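Local structure of diphthine synthase (Entamoeba histolytica, 3I4T) at residues A137-G149 and L270-L284. The protein is a putative diphthine synthase of the tetrapyrrole methylase family, and so probably methylates the modified histidine of elongation factor 2 during diphthamide synthesis. Sequence-based numbering, arbitrary orientation.
Sequences AIGCSGLQLYRFG and LIPAPQVDDPELDQL
Arg147 reaches across to the loop 272-277 and grips one backbone oxygen with two nitrogens. Arg147 NH1 (3.0 Å) and Arg147 NH2 (2.9 Å) both donate to Gln275 O, which lies in the guanidinium plane. Gln275 OE1 lies over one face of this guanidinium, the amide plane 9° from it, and is held by Asn177 ND2. Arg147 NH1 also forms salt bridges with Glu280 OE1 at 3.0 Å and, more weakly, with Asp277 OD2. The arginine's bend at chi3 (51°) turns its head into this acidic corner.

Glu280 OE2 takes Gln144 N at 2.8 Å in a nearly straight bond (174°), through the anti lone pair. Within its own segment, Glu280 OE1 accepts Asp277 N. Gly142 CA rests against Gln283 CB at 3.5 Å. Leu143 inserts CD1 against Leu270 CD1 and CD2 against Leu284 CD1. Leu270 CD2 meets Ile138 CD1 at 3.8 Å.

Ser141 OG accepts Leu143 N, an ST turn, and donates to Ile138 O. The contact joins the loop before strand 152-154 to strand 267-271 and helix 278-284; Tyr146 meets the second subunit. Glu280 is probably ionised, its charge partly offset by Arg147 and the donors Gln144 N, Asp277 N and His179.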
ATOM      1  N   ALA A 137       5.113   1.181  -1.922  1.00 36.94           N
ATOM      2  CA  ALA A 137       6.341   1.262  -2.721  1.00 36.03           C
ATOM      3  C   ALA A 137       7.542   1.919  -2.029  1.00 35.72           C
ATOM      4  O   ALA A 137       8.689   1.572  -2.321  1.00 35.54           O
ATOM      5  CB  ALA A 137       6.056   1.954  -4.034  1.00 35.86           C
ATOM      6  N   ILE A 138       7.273   2.878  -1.138  1.00 35.21           N
ATOM      7  CA  ILE A 138       8.309   3.590  -0.374  1.00 34.87           C
ATOM      8  C   ILE A 138       9.091   2.644   0.558  1.00 34.88           C
ATOM      9  O   ILE A 138      10.071   3.042   1.201  1.00 34.36           O
ATOM     10  CB  ILE A 138       7.717   4.777   0.472  1.00 34.80           C
ATOM     11  CG1 ILE A 138       6.528   4.289   1.296  1.00 34.47           C
ATOM     12  CG2 ILE A 138       7.340   5.948  -0.425  1.00 33.43           C
ATOM     13  CD1 ILE A 138       6.282   5.064   2.547  1.00 36.17           C
ATOM     14  N   GLY A 139       8.635   1.398   0.628  1.00 34.90           N
ATOM     15  CA  GLY A 139       9.368   0.337   1.295  1.00 35.13           C
ATOM     16  C   GLY A 139      10.759   0.128   0.740  1.00 35.29           C
ATOM     17  O   GLY A 139      11.610  -0.446   1.410  1.00 35.63           O
ATOM     18  N   CYS A 140      11.012   0.609  -0.470  1.00 35.50           N
ATOM     19  CA  CYS A 140      12.333   0.435  -1.079  1.00 36.27           C
ATOM     20  C   CYS A 140      13.403   1.260  -0.393  1.00 35.79           C
ATOM     21  O   CYS A 140      14.594   1.080  -0.657  1.00 36.30           O
ATOM     22  CB  CYS A 140      12.305   0.720  -2.585  1.00 36.21           C
ATOM     23  SG  CYS A 140      11.775   2.360  -3.013  1.00 40.54           S
ATOM     24  N   SER A 141      12.976   2.147   0.500  1.00 35.30           N
ATOM     25  CA  SER A 141      13.892   2.969   1.289  1.00 35.08           C
ATOM     26  C   SER A 141      14.670   2.140   2.316  1.00 34.89           C
ATOM     27  O   SER A 141      15.775   2.506   2.717  1.00 34.97           O
ATOM     28  CB  SER A 141      13.107   4.051   2.023  1.00 34.89           C
ATOM     29  OG  SER A 141      12.142   3.454   2.876  1.00 34.65           O
ATOM     30  N   GLY A 142      14.077   1.036   2.753  1.00 34.61           N
ATOM     31  CA  GLY A 142      14.646   0.257   3.842  1.00 34.10           C
ATOM     32  C   GLY A 142      13.911   0.457   5.150  1.00 33.61           C
ATOM     33  O   GLY A 142      14.114  -0.301   6.097  1.00 33.69           O
ATOM     34  N   LEU A 143      13.054   1.474   5.213  1.00 33.05           N
ATOM     35  CA  LEU A 143      12.220   1.669   6.394  1.00 32.52           C
ATOM     36  C   LEU A 143      11.088   0.630   6.410  1.00 32.58           C
ATOM     37  O   LEU A 143      10.514   0.304   5.357  1.00 32.18           O
ATOM     38  CB  LEU A 143      11.679   3.104   6.463  1.00 31.89           C
ATOM     39  CG  LEU A 143      12.688   4.241   6.727  1.00 32.00           C
ATOM     40  CD1 LEU A 143      12.056   5.575   6.419  1.00 31.60           C
ATOM     41  CD2 LEU A 143      13.287   4.256   8.160  1.00 30.96           C
ATOM     42  N   GLN A 144      10.799   0.106   7.601  0.50 32.48           N
ATOM     43  CA  GLN A 144       9.710  -0.843   7.812  0.50 32.27           C
ATOM     44  C   GLN A 144       8.365  -0.143   7.725  0.50 32.31           C
ATOM     45  O   GLN A 144       8.090   0.810   8.461  0.50 32.49           O
ATOM     46  CB  GLN A 144       9.853  -1.525   9.171  0.50 32.31           C
ATOM     47  CG  GLN A 144       8.544  -2.020   9.768  0.50 33.19           C
ATOM     48  CD  GLN A 144       8.114  -3.386   9.261  0.50 34.38           C
ATOM     49  OE1 GLN A 144       8.003  -3.614   8.053  0.50 34.13           O
ATOM     50  NE2 GLN A 144       7.859  -4.304  10.192  0.50 34.40           N
ATOM     51  N   LEU A 145       7.532  -0.633   6.816  1.00 32.28           N
ATOM     52  CA  LEU A 145       6.189  -0.096   6.594  1.00 32.41           C
ATOM     53  C   LEU A 145       5.203  -0.202   7.768  1.00 32.66           C
ATOM     54  O   LEU A 145       4.292   0.625   7.887  1.00 32.85           O
ATOM     55  CB  LEU A 145       5.573  -0.759   5.356  1.00 32.50           C
ATOM     56  CG  LEU A 145       6.299  -0.548   4.016  1.00 32.94           C
ATOM     57  CD1 LEU A 145       5.606  -1.345   2.921  1.00 31.56           C
ATOM     58  CD2 LEU A 145       6.428   0.958   3.634  1.00 31.00           C
ATOM     59  N   TYR A 146       5.369  -1.206   8.631  1.00 32.84           N
ATOM     60  CA  TYR A 146       4.516  -1.316   9.821  1.00 32.65           C
ATOM     61  C   TYR A 146       4.801  -0.187  10.780  1.00 31.62           C
ATOM     62  O   TYR A 146       3.946   0.183  11.570  1.00 31.52           O
ATOM     63  CB  TYR A 146       4.706  -2.642  10.553  1.00 33.26           C
ATOM     64  CG  TYR A 146       4.372  -3.864   9.737  1.00 36.19           C
ATOM     65  CD1 TYR A 146       3.632  -3.765   8.547  1.00 37.86           C
ATOM     66  CD2 TYR A 146       4.783  -5.135  10.164  1.00 38.39           C
ATOM     67  CE1 TYR A 146       3.338  -4.898   7.796  1.00 40.59           C
ATOM     68  CE2 TYR A 146       4.486  -6.277   9.427  1.00 39.95           C
ATOM     69  CZ  TYR A 146       3.764  -6.150   8.247  1.00 42.01           C
ATOM     70  OH  TYR A 146       3.469  -7.279   7.513  1.00 45.40           O
ATOM     71  N   ARG A 147       6.011   0.360  10.710  1.00 30.80           N
ATOM     72  CA  ARG A 147       6.380   1.466  11.587  1.00 29.93           C
ATOM     73  C   ARG A 147       5.914   2.850  11.115  1.00 28.97           C
ATOM     74  O   ARG A 147       6.156   3.828  11.789  1.00 28.90           O
ATOM     75  CB  ARG A 147       7.882   1.444  11.874  1.00 30.08           C
ATOM     76  CG  ARG A 147       8.359   0.169  12.597  1.00 30.06           C
ATOM     77  CD  ARG A 147       9.748   0.359  13.180  1.00 30.24           C
ATOM     78  NE  ARG A 147       9.787   1.594  13.965  1.00 31.56           N
ATOM     79  CZ  ARG A 147      10.891   2.254  14.306  1.00 31.52           C
ATOM     80  NH1 ARG A 147      12.097   1.818  13.948  1.00 31.29           N
ATOM     81  NH2 ARG A 147      10.778   3.364  15.017  1.00 32.62           N
ATOM     82  N   PHE A 148       5.249   2.935   9.966  1.00 28.67           N
ATOM     83  CA  PHE A 148       4.689   4.213   9.498  1.00 28.26           C
ATOM     84  C   PHE A 148       3.427   4.619  10.258  1.00 28.21           C
ATOM     85  O   PHE A 148       2.473   3.832  10.370  1.00 28.30           O
ATOM     86  CB  PHE A 148       4.463   4.217   7.974  1.00 27.81           C
ATOM     87  CG  PHE A 148       5.705   4.571   7.202  1.00 27.98           C
ATOM     88  CD1 PHE A 148       6.698   3.618   6.975  1.00 28.38           C
ATOM     89  CD2 PHE A 148       5.915   5.861   6.760  1.00 27.56           C
ATOM     90  CE1 PHE A 148       7.866   3.947   6.300  1.00 28.62           C
ATOM     91  CE2 PHE A 148       7.083   6.202   6.092  1.00 28.43           C
ATOM     92  CZ  PHE A 148       8.062   5.239   5.862  1.00 28.69           C
ATOM     93  N   GLY A 149       3.450   5.838  10.790  1.00 28.04           N
ATOM     94  CA  GLY A 149       2.308   6.443  11.479  1.00 28.38           C
ATOM     95  C   GLY A 149       1.395   7.027  10.422  1.00 29.24           C
ATOM     96  O   GLY A 149       1.394   6.537   9.280  1.00 28.87           O
ATOM     97  N   LEU A 270      10.339  11.053   3.314  1.00 30.52           N
ATOM     98  CA  LEU A 270      10.144  10.204   4.481  1.00 30.29           C
ATOM     99  C   LEU A 270      10.897  10.765   5.671  1.00 30.28           C
ATOM    100  O   LEU A 270      12.106  11.019   5.603  1.00 30.27           O
ATOM    101  CB  LEU A 270      10.588   8.767   4.215  1.00 30.03           C
ATOM    102  CG  LEU A 270      10.150   8.078   2.919  1.00 30.47           C
ATOM    103  CD1 LEU A 270      10.705   6.657   2.905  1.00 31.58           C
ATOM    104  CD2 LEU A 270       8.648   8.067   2.735  1.00 28.07           C
ATOM    105  N   ILE A 271      10.165  10.977   6.754  1.00 30.10           N
ATOM    106  CA  ILE A 271      10.760  11.427   7.984  1.00 30.18           C
ATOM    107  C   ILE A 271      10.750  10.266   8.973  1.00 30.40           C
ATOM    108  O   ILE A 271       9.711   9.960   9.571  1.00 30.14           O
ATOM    109  CB  ILE A 271      10.036  12.665   8.573  1.00 30.20           C
ATOM    110  CG1 ILE A 271       9.970  13.794   7.535  1.00 28.13           C
ATOM    111  CG2 ILE A 271      10.750  13.126   9.851  1.00 30.12           C
ATOM    112  CD1 ILE A 271       9.108  14.990   7.960  1.00 25.20           C
ATOM    113  N   PRO A 272      11.910   9.603   9.132  1.00 30.47           N
ATOM    114  CA  PRO A 272      12.041   8.447  10.019  1.00 30.65           C
ATOM    115  C   PRO A 272      11.681   8.795  11.452  1.00 31.02           C
ATOM    116  O   PRO A 272      11.809   9.949  11.837  1.00 31.35           O
ATOM    117  CB  PRO A 272      13.534   8.104   9.935  1.00 30.71           C
ATOM    118  CG  PRO A 272      13.999   8.674   8.627  1.00 30.48           C
ATOM    119  CD  PRO A 272      13.153   9.890   8.387  1.00 30.50           C
ATOM    120  N   ALA A 273      11.237   7.809  12.237  1.00 31.42           N
ATOM    121  CA  ALA A 273      11.119   7.966  13.702  1.00 31.48           C
ATOM    122  C   ALA A 273      12.475   8.334  14.340  1.00 31.67           C
ATOM    123  O   ALA A 273      13.516   8.068  13.750  1.00 31.52           O
ATOM    124  CB  ALA A 273      10.579   6.679  14.324  1.00 31.23           C
ATOM    125  N   PRO A 274      12.469   8.936  15.550  1.00 32.08           N
ATOM    126  CA  PRO A 274      13.735   9.196  16.240  1.00 32.65           C
ATOM    127  C   PRO A 274      14.631   7.963  16.454  1.00 33.30           C
ATOM    128  O   PRO A 274      15.843   8.118  16.538  1.00 33.41           O
ATOM    129  CB  PRO A 274      13.281   9.795  17.574  1.00 32.54           C
ATOM    130  CG  PRO A 274      12.023  10.521  17.221  1.00 32.00           C
ATOM    131  CD  PRO A 274      11.339   9.572  16.259  1.00 32.16           C
ATOM    132  N   GLN A 275      14.065   6.756  16.536  1.00 33.62           N
ATOM    133  CA  GLN A 275      14.928   5.572  16.496  1.00 34.09           C
ATOM    134  C   GLN A 275      14.678   4.662  15.314  1.00 34.05           C
ATOM    135  O   GLN A 275      13.552   4.233  15.029  1.00 34.01           O
ATOM    136  CB  GLN A 275      15.022   4.802  17.831  1.00 34.47           C
ATOM    137  CG  GLN A 275      13.829   4.011  18.246  1.00 35.60           C
ATOM    138  CD  GLN A 275      13.743   2.610  17.624  1.00 36.80           C
ATOM    139  OE1 GLN A 275      12.649   2.053  17.518  1.00 36.31           O
ATOM    140  NE2 GLN A 275      14.882   2.044  17.220  1.00 35.27           N
ATOM    141  N   VAL A 276      15.774   4.380  14.627  1.00 33.87           N
ATOM    142  CA  VAL A 276      15.743   3.593  13.424  1.00 33.79           C
ATOM    143  C   VAL A 276      16.445   2.306  13.775  1.00 33.83           C
ATOM    144  O   VAL A 276      17.501   2.329  14.378  1.00 33.47           O
ATOM    145  CB  VAL A 276      16.463   4.341  12.287  1.00 33.87           C
ATOM    146  CG1 VAL A 276      16.391   3.546  11.004  1.00 34.16           C
ATOM    147  CG2 VAL A 276      15.857   5.730  12.114  1.00 31.43           C
ATOM    148  N   ASP A 277      15.821   1.185  13.440  1.00 34.57           N
ATOM    149  CA  ASP A 277      16.418  -0.117  13.674  1.00 35.33           C
ATOM    150  C   ASP A 277      17.707  -0.255  12.853  1.00 35.07           C
ATOM    151  O   ASP A 277      17.814   0.292  11.764  1.00 35.14           O
ATOM    152  CB  ASP A 277      15.418  -1.229  13.325  1.00 35.69           C
ATOM    153  CG  ASP A 277      14.171  -1.227  14.236  1.00 38.33           C
ATOM    154  OD1 ASP A 277      14.306  -1.170  15.469  1.00 42.28           O
ATOM    155  OD2 ASP A 277      13.041  -1.298  13.723  1.00 41.69           O
ATOM    156  N   ASP A 278      18.681  -0.985  13.391  1.00 35.03           N
ATOM    157  CA  ASP A 278      19.910  -1.322  12.669  1.00 34.94           C
ATOM    158  C   ASP A 278      19.638  -1.898  11.283  1.00 35.03           C
ATOM    159  O   ASP A 278      20.267  -1.468  10.320  1.00 35.16           O
ATOM    160  CB  ASP A 278      20.771  -2.310  13.460  1.00 34.78           C
ATOM    161  CG  ASP A 278      21.449  -1.691  14.663  1.00 35.59           C
ATOM    162  OD1 ASP A 278      21.301  -0.464  14.919  1.00 36.18           O
ATOM    163  OD2 ASP A 278      22.144  -2.465  15.369  1.00 36.98           O
ATOM    164  N   PRO A 279      18.711  -2.874  11.163  1.00 35.32           N
ATOM    165  CA  PRO A 279      18.496  -3.365   9.792  1.00 35.64           C
ATOM    166  C   PRO A 279      17.975  -2.286   8.832  1.00 35.64           C
ATOM    167  O   PRO A 279      18.317  -2.313   7.656  1.00 36.48           O
ATOM    168  CB  PRO A 279      17.475  -4.503   9.969  1.00 35.67           C
ATOM    169  CG  PRO A 279      17.642  -4.930  11.419  1.00 35.40           C
ATOM    170  CD  PRO A 279      17.960  -3.670  12.160  1.00 35.08           C
ATOM    171  N   GLU A 280      17.193  -1.335   9.337  1.00 35.34           N
ATOM    172  CA  GLU A 280      16.682  -0.227   8.527  1.00 34.86           C
ATOM    173  C   GLU A 280      17.812   0.717   8.128  1.00 34.89           C
ATOM    174  O   GLU A 280      17.904   1.132   6.972  1.00 34.44           O
ATOM    175  CB  GLU A 280      15.602   0.560   9.291  1.00 34.91           C
ATOM    176  CG  GLU A 280      14.289  -0.198   9.599  1.00 34.37           C
ATOM    177  CD  GLU A 280      13.284   0.673  10.359  1.00 35.40           C
ATOM    178  OE1 GLU A 280      13.582   1.063  11.507  1.00 34.74           O
ATOM    179  OE2 GLU A 280      12.199   0.981   9.807  1.00 36.64           O
ATOM    180  N   LEU A 281      18.657   1.067   9.102  1.00 34.99           N
ATOM    181  CA  LEU A 281      19.833   1.899   8.864  1.00 35.15           C
ATOM    182  C   LEU A 281      20.767   1.267   7.815  1.00 35.12           C
ATOM    183  O   LEU A 281      21.303   1.966   6.948  1.00 34.77           O
ATOM    184  CB  LEU A 281      20.595   2.157  10.175  1.00 35.29           C
ATOM    185  CG  LEU A 281      20.081   3.240  11.140  1.00 36.28           C
ATOM    186  CD1 LEU A 281      20.911   3.288  12.418  1.00 35.19           C
ATOM    187  CD2 LEU A 281      20.009   4.632  10.497  1.00 34.87           C
ATOM    188  N   ASP A 282      20.939  -0.054   7.887  1.00 34.94           N
ATOM    189  CA  ASP A 282      21.779  -0.759   6.930  1.00 35.02           C
ATOM    190  C   ASP A 282      21.282  -0.556   5.485  1.00 35.00           C
ATOM    191  O   ASP A 282      22.089  -0.448   4.554  1.00 34.99           O
ATOM    192  CB  ASP A 282      21.884  -2.252   7.269  1.00 35.28           C
ATOM    193  CG  ASP A 282      22.594  -2.526   8.606  1.00 36.42           C
ATOM    194  OD1 ASP A 282      23.278  -1.634   9.160  1.00 37.94           O
ATOM    195  OD2 ASP A 282      22.446  -3.657   9.120  1.00 38.19           O
ATOM    196  N   GLN A 283      19.967  -0.482   5.293  1.00 34.49           N
ATOM    197  CA  GLN A 283      19.440  -0.282   3.948  1.00 34.30           C
ATOM    198  C   GLN A 283      19.532   1.173   3.510  1.00 34.40           C
ATOM    199  O   GLN A 283      19.870   1.459   2.354  1.00 34.48           O
ATOM    200  CB  GLN A 283      18.013  -0.821   3.814  1.00 34.28           C
ATOM    201  CG  GLN A 283      17.894  -2.346   3.952  1.00 34.53           C
ATOM    202  CD  GLN A 283      18.824  -3.104   3.022  1.00 34.18           C
ATOM    203  OE1 GLN A 283      18.863  -2.850   1.822  1.00 35.88           O
ATOM    204  NE2 GLN A 283      19.573  -4.040   3.573  1.00 33.20           N
ATOM    205  N   LEU A 284      19.251   2.090   4.434  1.00 34.31           N
ATOM    206  CA  LEU A 284      19.294   3.521   4.138  1.00 34.45           C
ATOM    207  C   LEU A 284      20.673   3.977   3.687  1.00 35.16           C
ATOM    208  O   LEU A 284      20.791   4.895   2.868  1.00 34.80           O
ATOM    209  CB  LEU A 284      18.851   4.346   5.347  1.00 33.80           C
ATOM    210  CG  LEU A 284      17.354   4.246   5.666  1.00 33.23           C
ATOM    211  CD1 LEU A 284      17.083   4.721   7.077  1.00 31.01           C
ATOM    212  CD2 LEU A 284      16.503   5.003   4.641  1.00 30.45           C
TER